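Local coordinates for putative methyl-accepting chemotaxis signal transduction protein (Campylobacter jejuni subsp. jejuni serotype O:2, PDB 4XMR), which probably senses amino acids such as isoleucine through a tandem PAS sensory domain and relays the signal across the membrane to direct chemotaxis, at residues L21-T25 / T173-L179; D200-V204 / F217-L221. All coordinates share one frame; numbering follows the deposited sequence. Where two conformers were deposited one is given.

Contact 1 (L21-T25 / T173-L179)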
loop_
_atom_site.group_PDB
_atom_site.type_symbol
_atom_site.label_atom_id
_atom_site.label_comp_id
_atom_site.label_asym_id
_atom_site.label_seq_id
_atom_site.Cartn_x
_atom_site.Cartn_y
_atom_site.Cartn_z
ATOM N N LEU B 21 -2.306 10.776 13.939
ATOM C CA LEU B 21 -2.969 10.843 12.639
ATOM C C LEU B 21 -2.095 11.487 11.572
ATOM O O LEU B 21 -2.095 11.044 10.415
ATOM C CB LEU B 21 -4.331 11.529 12.741
ATOM C CG LEU B 21 -5.314 10.830 13.680
ATOM C CD1 LEU B 21 -6.650 11.508 13.569
ATOM C CD2 LEU B 21 -5.426 9.338 13.388
ATOM N N LEU B 22 -1.343 12.514 11.936
ATOM C CA LEU B 22 -0.394 13.082 10.995
ATOM C C LEU B 22 0.615 12.026 10.539
ATOM O O LEU B 22 0.932 11.934 9.343
ATOM C CB LEU B 22 0.309 14.294 11.615
ATOM C CG LEU B 22 1.339 14.977 10.713
ATOM C CD1 LEU B 22 0.715 15.445 9.401
ATOM C CD2 LEU B 22 1.963 16.160 11.457
ATOM N N LYS B 23 1.085 11.205 11.476
ATOM C CA LYS B 23 2.050 10.161 11.144
ATOM C C LYS B 23 1.445 9.118 10.198
ATOM O O LYS B 23 2.148 8.589 9.340
ATOM C CB LYS B 23 2.630 9.501 12.397
ATOM C CG LYS B 23 3.797 8.551 12.078
ATOM C CD LYS B 23 4.547 8.076 13.301
ATOM C CE LYS B 23 5.650 7.105 12.901
ATOM N NZ LYS B 23 6.582 7.693 11.888
ATOM N N VAL B 24 0.147 8.833 10.323
ATOM C CA VAL B 24 -0.486 7.922 9.362
ATOM C C VAL B 24 -0.399 8.492 7.945
ATOM O O VAL B 24 -0.144 7.752 6.981
ATOM C CB VAL B 24 -1.954 7.638 9.735
ATOM C CG1 VAL B 24 -2.660 6.858 8.618
ATOM C CG2 VAL B 24 -2.028 6.874 11.047
ATOM N N THR B 25 -0.615 9.797 7.798
ATOM C CA THR B 25 -0.492 10.410 6.481
ATOM C C THR B 25 0.966 10.409 6.007
ATOM O O THR B 25 1.233 10.142 4.832
ATOM C CB THR B 25 -1.157 11.806 6.450
ATOM O OG1 THR B 25 -2.579 11.631 6.464
ATOM C CG2 THR B 25 -0.768 12.604 5.212
ATOM N N THR B 173 -7.398 8.513 4.671
ATOM C CA THR B 173 -6.811 8.493 6.004
ATOM C C THR B 173 -7.676 9.253 7.008
ATOM O O THR B 173 -8.337 10.227 6.651
ATOM C CB THR B 173 -5.404 9.130 6.025
ATOM O OG1 THR B 173 -5.492 10.526 5.695
ATOM C CG2 THR B 173 -4.451 8.406 5.068
ATOM N N PRO B 174 -7.657 8.823 8.273
ATOM C CA PRO B 174 -8.335 9.612 9.312
ATOM C C PRO B 174 -7.700 10.987 9.509
ATOM O O PRO B 174 -6.570 11.245 9.083
ATOM C CB PRO B 174 -8.133 8.774 10.574
ATOM C CG PRO B 174 -6.892 7.951 10.277
ATOM C CD PRO B 174 -6.967 7.642 8.818
ATOM N N GLY B 175 -8.437 11.872 10.165
ATOM C CA GLY B 175 -7.927 13.194 10.464
ATOM C C GLY B 175 -8.016 14.148 9.291
ATOM O O GLY B 175 -8.052 13.740 8.116
ATOM N N ASN B 176 -8.030 15.438 9.619
ATOM C CA ASN B 176 -8.039 16.475 8.609
ATOM C C ASN B 176 -6.615 16.721 8.134
ATOM O O ASN B 176 -5.985 17.742 8.480
ATOM C CB ASN B 176 -8.651 17.750 9.164
ATOM C CG ASN B 176 -8.788 18.820 8.117
ATOM O OD1 ASN B 176 -9.215 18.550 6.988
ATOM N ND2 ASN B 176 -8.426 20.046 8.475
ATOM N N THR B 177 -6.102 15.758 7.367
ATOM C CA THR B 177 -4.726 15.804 6.907
ATOM C C THR B 177 -4.661 16.177 5.435
ATOM O O THR B 177 -5.594 15.931 4.667
ATOM C CB THR B 177 -4.004 14.473 7.136
ATOM O OG1 THR B 177 -4.708 13.443 6.435
ATOM C CG2 THR B 177 -3.950 14.119 8.623
ATOM N N PHE B 178 -3.550 16.793 5.051
ATOM C CA PHE B 178 -3.363 17.252 3.683
ATOM C C PHE B 178 -1.883 17.390 3.362
ATOM O O PHE B 178 -1.048 17.367 4.258
ATOM C CB PHE B 178 -4.170 18.533 3.388
ATOM C CG PHE B 178 -4.001 19.641 4.407
ATOM C CD1 PHE B 178 -4.750 19.638 5.579
ATOM C CD2 PHE B 178 -3.153 20.716 4.167
ATOM C CE1 PHE B 178 -4.622 20.661 6.516
ATOM C CE2 PHE B 178 -3.027 21.749 5.101
ATOM C CZ PHE B 178 -3.766 21.711 6.269
ATOM N N LEU B 179 -1.573 17.479 2.071
ATOM C CA LEU B 179 -0.202 17.555 1.587
ATOM C C LEU B 179 -0.005 18.769 0.703
ATOM O O LEU B 179 -0.847 19.055 -0.145
ATOM C CB LEU B 179 0.145 16.334 0.731
ATOM C CG LEU B 179 0.118 14.935 1.313
ATOM C CD1 LEU B 179 0.576 13.958 0.224
ATOM C CD2 LEU B 179 1.004 14.840 2.544
HETATM O O HOH W 1 -3.891 10.373 8.561
#
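T25 and T177 run past each other in opposite directions, and T177 OG1 lies 2.8 Å from T25 OG1 and probably donates to it, although that proton has another acceptor in reach. The rotation of T25 sorts its two branches: OG1 lies beside the backbone N and anti to the carbonyl carbon (chi1 -73°), which brings it to T177, while methyl CG2 is directed to the other side and meets L179 CD2 at 3.9 Å. T173 crosses T25 at about a right angle; its OG1 stands 3.2 Å from T25 OG1 and is hydrogen-bonded to V170 O. A water beside the three threonines accepts from T25 OG1 at 2.8 Å and donates to L21 O at 2.7 Å and to P174 O at 2.9 Å.

One helical turn earlier the side chain of L21 makes apolar contacts, CD2 lying 3.7 Å from P174 CG and CD1 3.8 Å from G175 CA, the latter packing against bare backbone. V24 adds a looser touch on P174, whose ring also meets V24 of the second subunit. The axes of the short segments 21-25 and 177-179 make 37° between their N-to-C directions. The contact thus lays the long helix 9-48 along the start of strand 177-180, in the five-stranded antiparallel sheet of one of the tandem PAS modules. The firm polar link is the water, bonded to T25 OG1, L21 O and P174 O, which joins helix to loop; the hydroxyl link to strand residue T177 is probable, and methyl packing adds to both.

Contact 2 (D200-V204 / F217-L221)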
loop_
_atom_site.group_PDB
_atom_site.type_symbol
_atom_site.label_atom_id
_atom_site.label_comp_id
_atom_site.label_asym_id
_atom_site.label_seq_id
_atom_site.Cartn_x
_atom_site.Cartn_y
_atom_site.Cartn_z
ATOM N N ASP B 200 -7.282 29.702 0.984
ATOM C CA ASP B 200 -6.046 30.385 1.354
ATOM C C ASP B 200 -5.211 29.551 2.319
ATOM O O ASP B 200 -5.555 29.411 3.495
ATOM C CB ASP B 200 -6.370 31.746 1.971
ATOM C CG ASP B 200 -5.133 32.548 2.311
ATOM O OD1 ASP B 200 -4.031 32.196 1.840
ATOM O OD2 ASP B 200 -5.267 33.557 3.041
ATOM N N HIS B 201 -4.103 29.010 1.820
ATOM C CA HIS B 201 -3.227 28.186 2.644
ATOM C C HIS B 201 -2.058 28.940 3.269
ATOM O O HIS B 201 -1.252 28.347 3.976
ATOM C CB HIS B 201 -2.719 26.995 1.840
ATOM C CG HIS B 201 -3.797 26.030 1.461
ATOM N ND1 HIS B 201 -4.405 25.204 2.382
ATOM C CD2 HIS B 201 -4.377 25.763 0.269
ATOM C CE1 HIS B 201 -5.314 24.464 1.770
ATOM N NE2 HIS B 201 -5.320 24.785 0.489
ATOM N N SER B 202 -1.973 30.239 3.002
ATOM C CA SER B 202 -0.923 31.070 3.585
ATOM C C SER B 202 -0.860 31.010 5.123
ATOM O O SER B 202 0.226 30.845 5.684
ATOM C CB SER B 202 -1.029 32.520 3.091
ATOM O OG SER B 202 -0.803 32.600 1.693
ATOM N N PRO B 203 -2.011 31.132 5.814
ATOM C CA PRO B 203 -1.910 31.097 7.277
ATOM C C PRO B 203 -1.265 29.823 7.840
ATOM O O PRO B 203 -0.415 29.921 8.723
ATOM C CB PRO B 203 -3.366 31.225 7.727
ATOM C CG PRO B 203 -4.009 32.005 6.638
ATOM C CD PRO B 203 -3.390 31.458 5.389
ATOM N N VAL B 204 -1.629 28.653 7.327
ATOM C CA VAL B 204 -1.038 27.429 7.861
ATOM C C VAL B 204 0.450 27.330 7.509
ATOM O O VAL B 204 1.271 26.959 8.351
ATOM C CB VAL B 204 -1.829 26.152 7.474
ATOM C CG1 VAL B 204 -1.682 25.836 6.002
ATOM C CG2 VAL B 204 -1.386 24.975 8.347
ATOM N N PHE B 217 0.935 24.545 16.433
ATOM C CA PHE B 217 0.848 25.996 16.392
ATOM C C PHE B 217 -0.586 26.469 16.230
ATOM O O PHE B 217 -1.429 25.750 15.681
ATOM C CB PHE B 217 1.695 26.545 15.244
ATOM C CG PHE B 217 1.425 25.893 13.915
ATOM C CD1 PHE B 217 0.307 26.238 13.162
ATOM C CD2 PHE B 217 2.295 24.939 13.413
ATOM C CE1 PHE B 217 0.064 25.637 11.926
ATOM C CE2 PHE B 217 2.060 24.331 12.182
ATOM C CZ PHE B 217 0.950 24.681 11.443
ATOM N N SER B 218 -0.848 27.686 16.694
ATOM C CA SER B 218 -2.124 28.344 16.452
ATOM C C SER B 218 -2.029 29.191 15.195
ATOM O O SER B 218 -0.974 29.746 14.877
ATOM C CB SER B 218 -2.517 29.216 17.646
ATOM O OG SER B 218 -2.768 28.419 18.786
ATOM N N TYR B 219 -3.134 29.267 14.465
ATOM C CA TYR B 219 -3.227 30.150 13.314
ATOM C C TYR B 219 -4.695 30.462 13.079
ATOM O O TYR B 219 -5.569 29.864 13.708
ATOM C CB TYR B 219 -2.577 29.522 12.068
ATOM C CG TYR B 219 -3.388 28.419 11.420
ATOM C CD1 TYR B 219 -3.385 27.125 11.940
ATOM C CD2 TYR B 219 -4.150 28.667 10.282
ATOM C CE1 TYR B 219 -4.123 26.116 11.348
ATOM C CE2 TYR B 219 -4.888 27.659 9.680
ATOM C CZ TYR B 219 -4.870 26.390 10.217
ATOM O OH TYR B 219 -5.605 25.391 9.630
ATOM N N LYS B 220 -4.973 31.417 12.202
ATOM C CA LYS B 220 -6.359 31.759 11.914
ATOM C C LYS B 220 -6.622 31.869 10.423
ATOM O O LYS B 220 -5.757 32.304 9.658
ATOM C CB LYS B 220 -6.763 33.059 12.621
ATOM C CG LYS B 220 -6.036 34.292 12.127
ATOM C CD LYS B 220 -6.524 35.552 12.828
ATOM C CE LYS B 220 -5.833 36.783 12.264
ATOM N NZ LYS B 220 -6.283 38.040 12.922
ATOM N N LEU B 221 -7.815 31.449 10.019
ATOM C CA LEU B 221 -8.297 31.685 8.665
ATOM C C LEU B 221 -9.769 32.072 8.729
ATOM O O LEU B 221 -10.546 31.439 9.446
ATOM C CB LEU B 221 -8.128 30.444 7.789
ATOM C CG LEU B 221 -8.583 30.634 6.335
ATOM C CD1 LEU B 221 -7.736 31.690 5.628
ATOM C CD2 LEU B 221 -8.550 29.319 5.577
#
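Y219 meets the first turn of helix 202-211 along almost its whole length. Its CB lies 4.0 Å from P203 O, and with CG set between the backbone N and the carbonyl carbon (chi1 75°) the ring is carried on toward V204. CD2 is the first ring atom to touch, 3.7 Å from P203 CB in an oblique approach. Beyond it CE2 and CZ pass beneath V204 CB, which is 4.2 Å from the ring centroid and 19° off the ring normal; this is a CH-pi contact over one face, displaced toward the rim. The tip, OH, is hydrogen-bonded to R226 on the neighbouring strand 224-233.

Strand 217-221 is an outermost strand of the chain's five-stranded antiparallel sheet, and the helix that precedes it in sequence folds back over the sheet, as helices do on the sheets of PAS modules. D200, just before the turn into the helix, accepts from S202 N through OD1, a capping bond with an N-H...O angle of 153° that reaches the oxygen from above the carboxylate plane.

Other residues of the strand meet the same region. F217 presents its ring edge to V204 CG2, which lies in the ring plane 3.9 Å from CZ. L221 spreads its methyls over two residues: CD1 is 3.9 Å from P203 CG, and CD2 is 3.6 Å from D200 O. The proline ring also rests on the strand backbone, with P203 CB 3.3 Å from K220 O, while the K220 side chain starts off away from the helix.

How the contacts relate
Both contacts set a helix against the same five-stranded antiparallel sheet, but on different strands: contact 1 at 177-180, which has a strand on either side, contact 2 at the outermost strand 217-221. Their centres are about 17 Å apart, with strands 236-243 and 224-233 between; T241 of the first is hydrogen-bonded to N176 of segment 173-179 and touches V204 and Y219. The centre of contact 1 is about 15 Å from the chain centre, against about 24 Å for contact 2. Contact 1 has no exposed residue among those touching, borders the second subunit and combines hydroxyls, a water and methyls. Contact 2, touched by no other chain, crosses by apolar and ring contacts without a hydrogen bond.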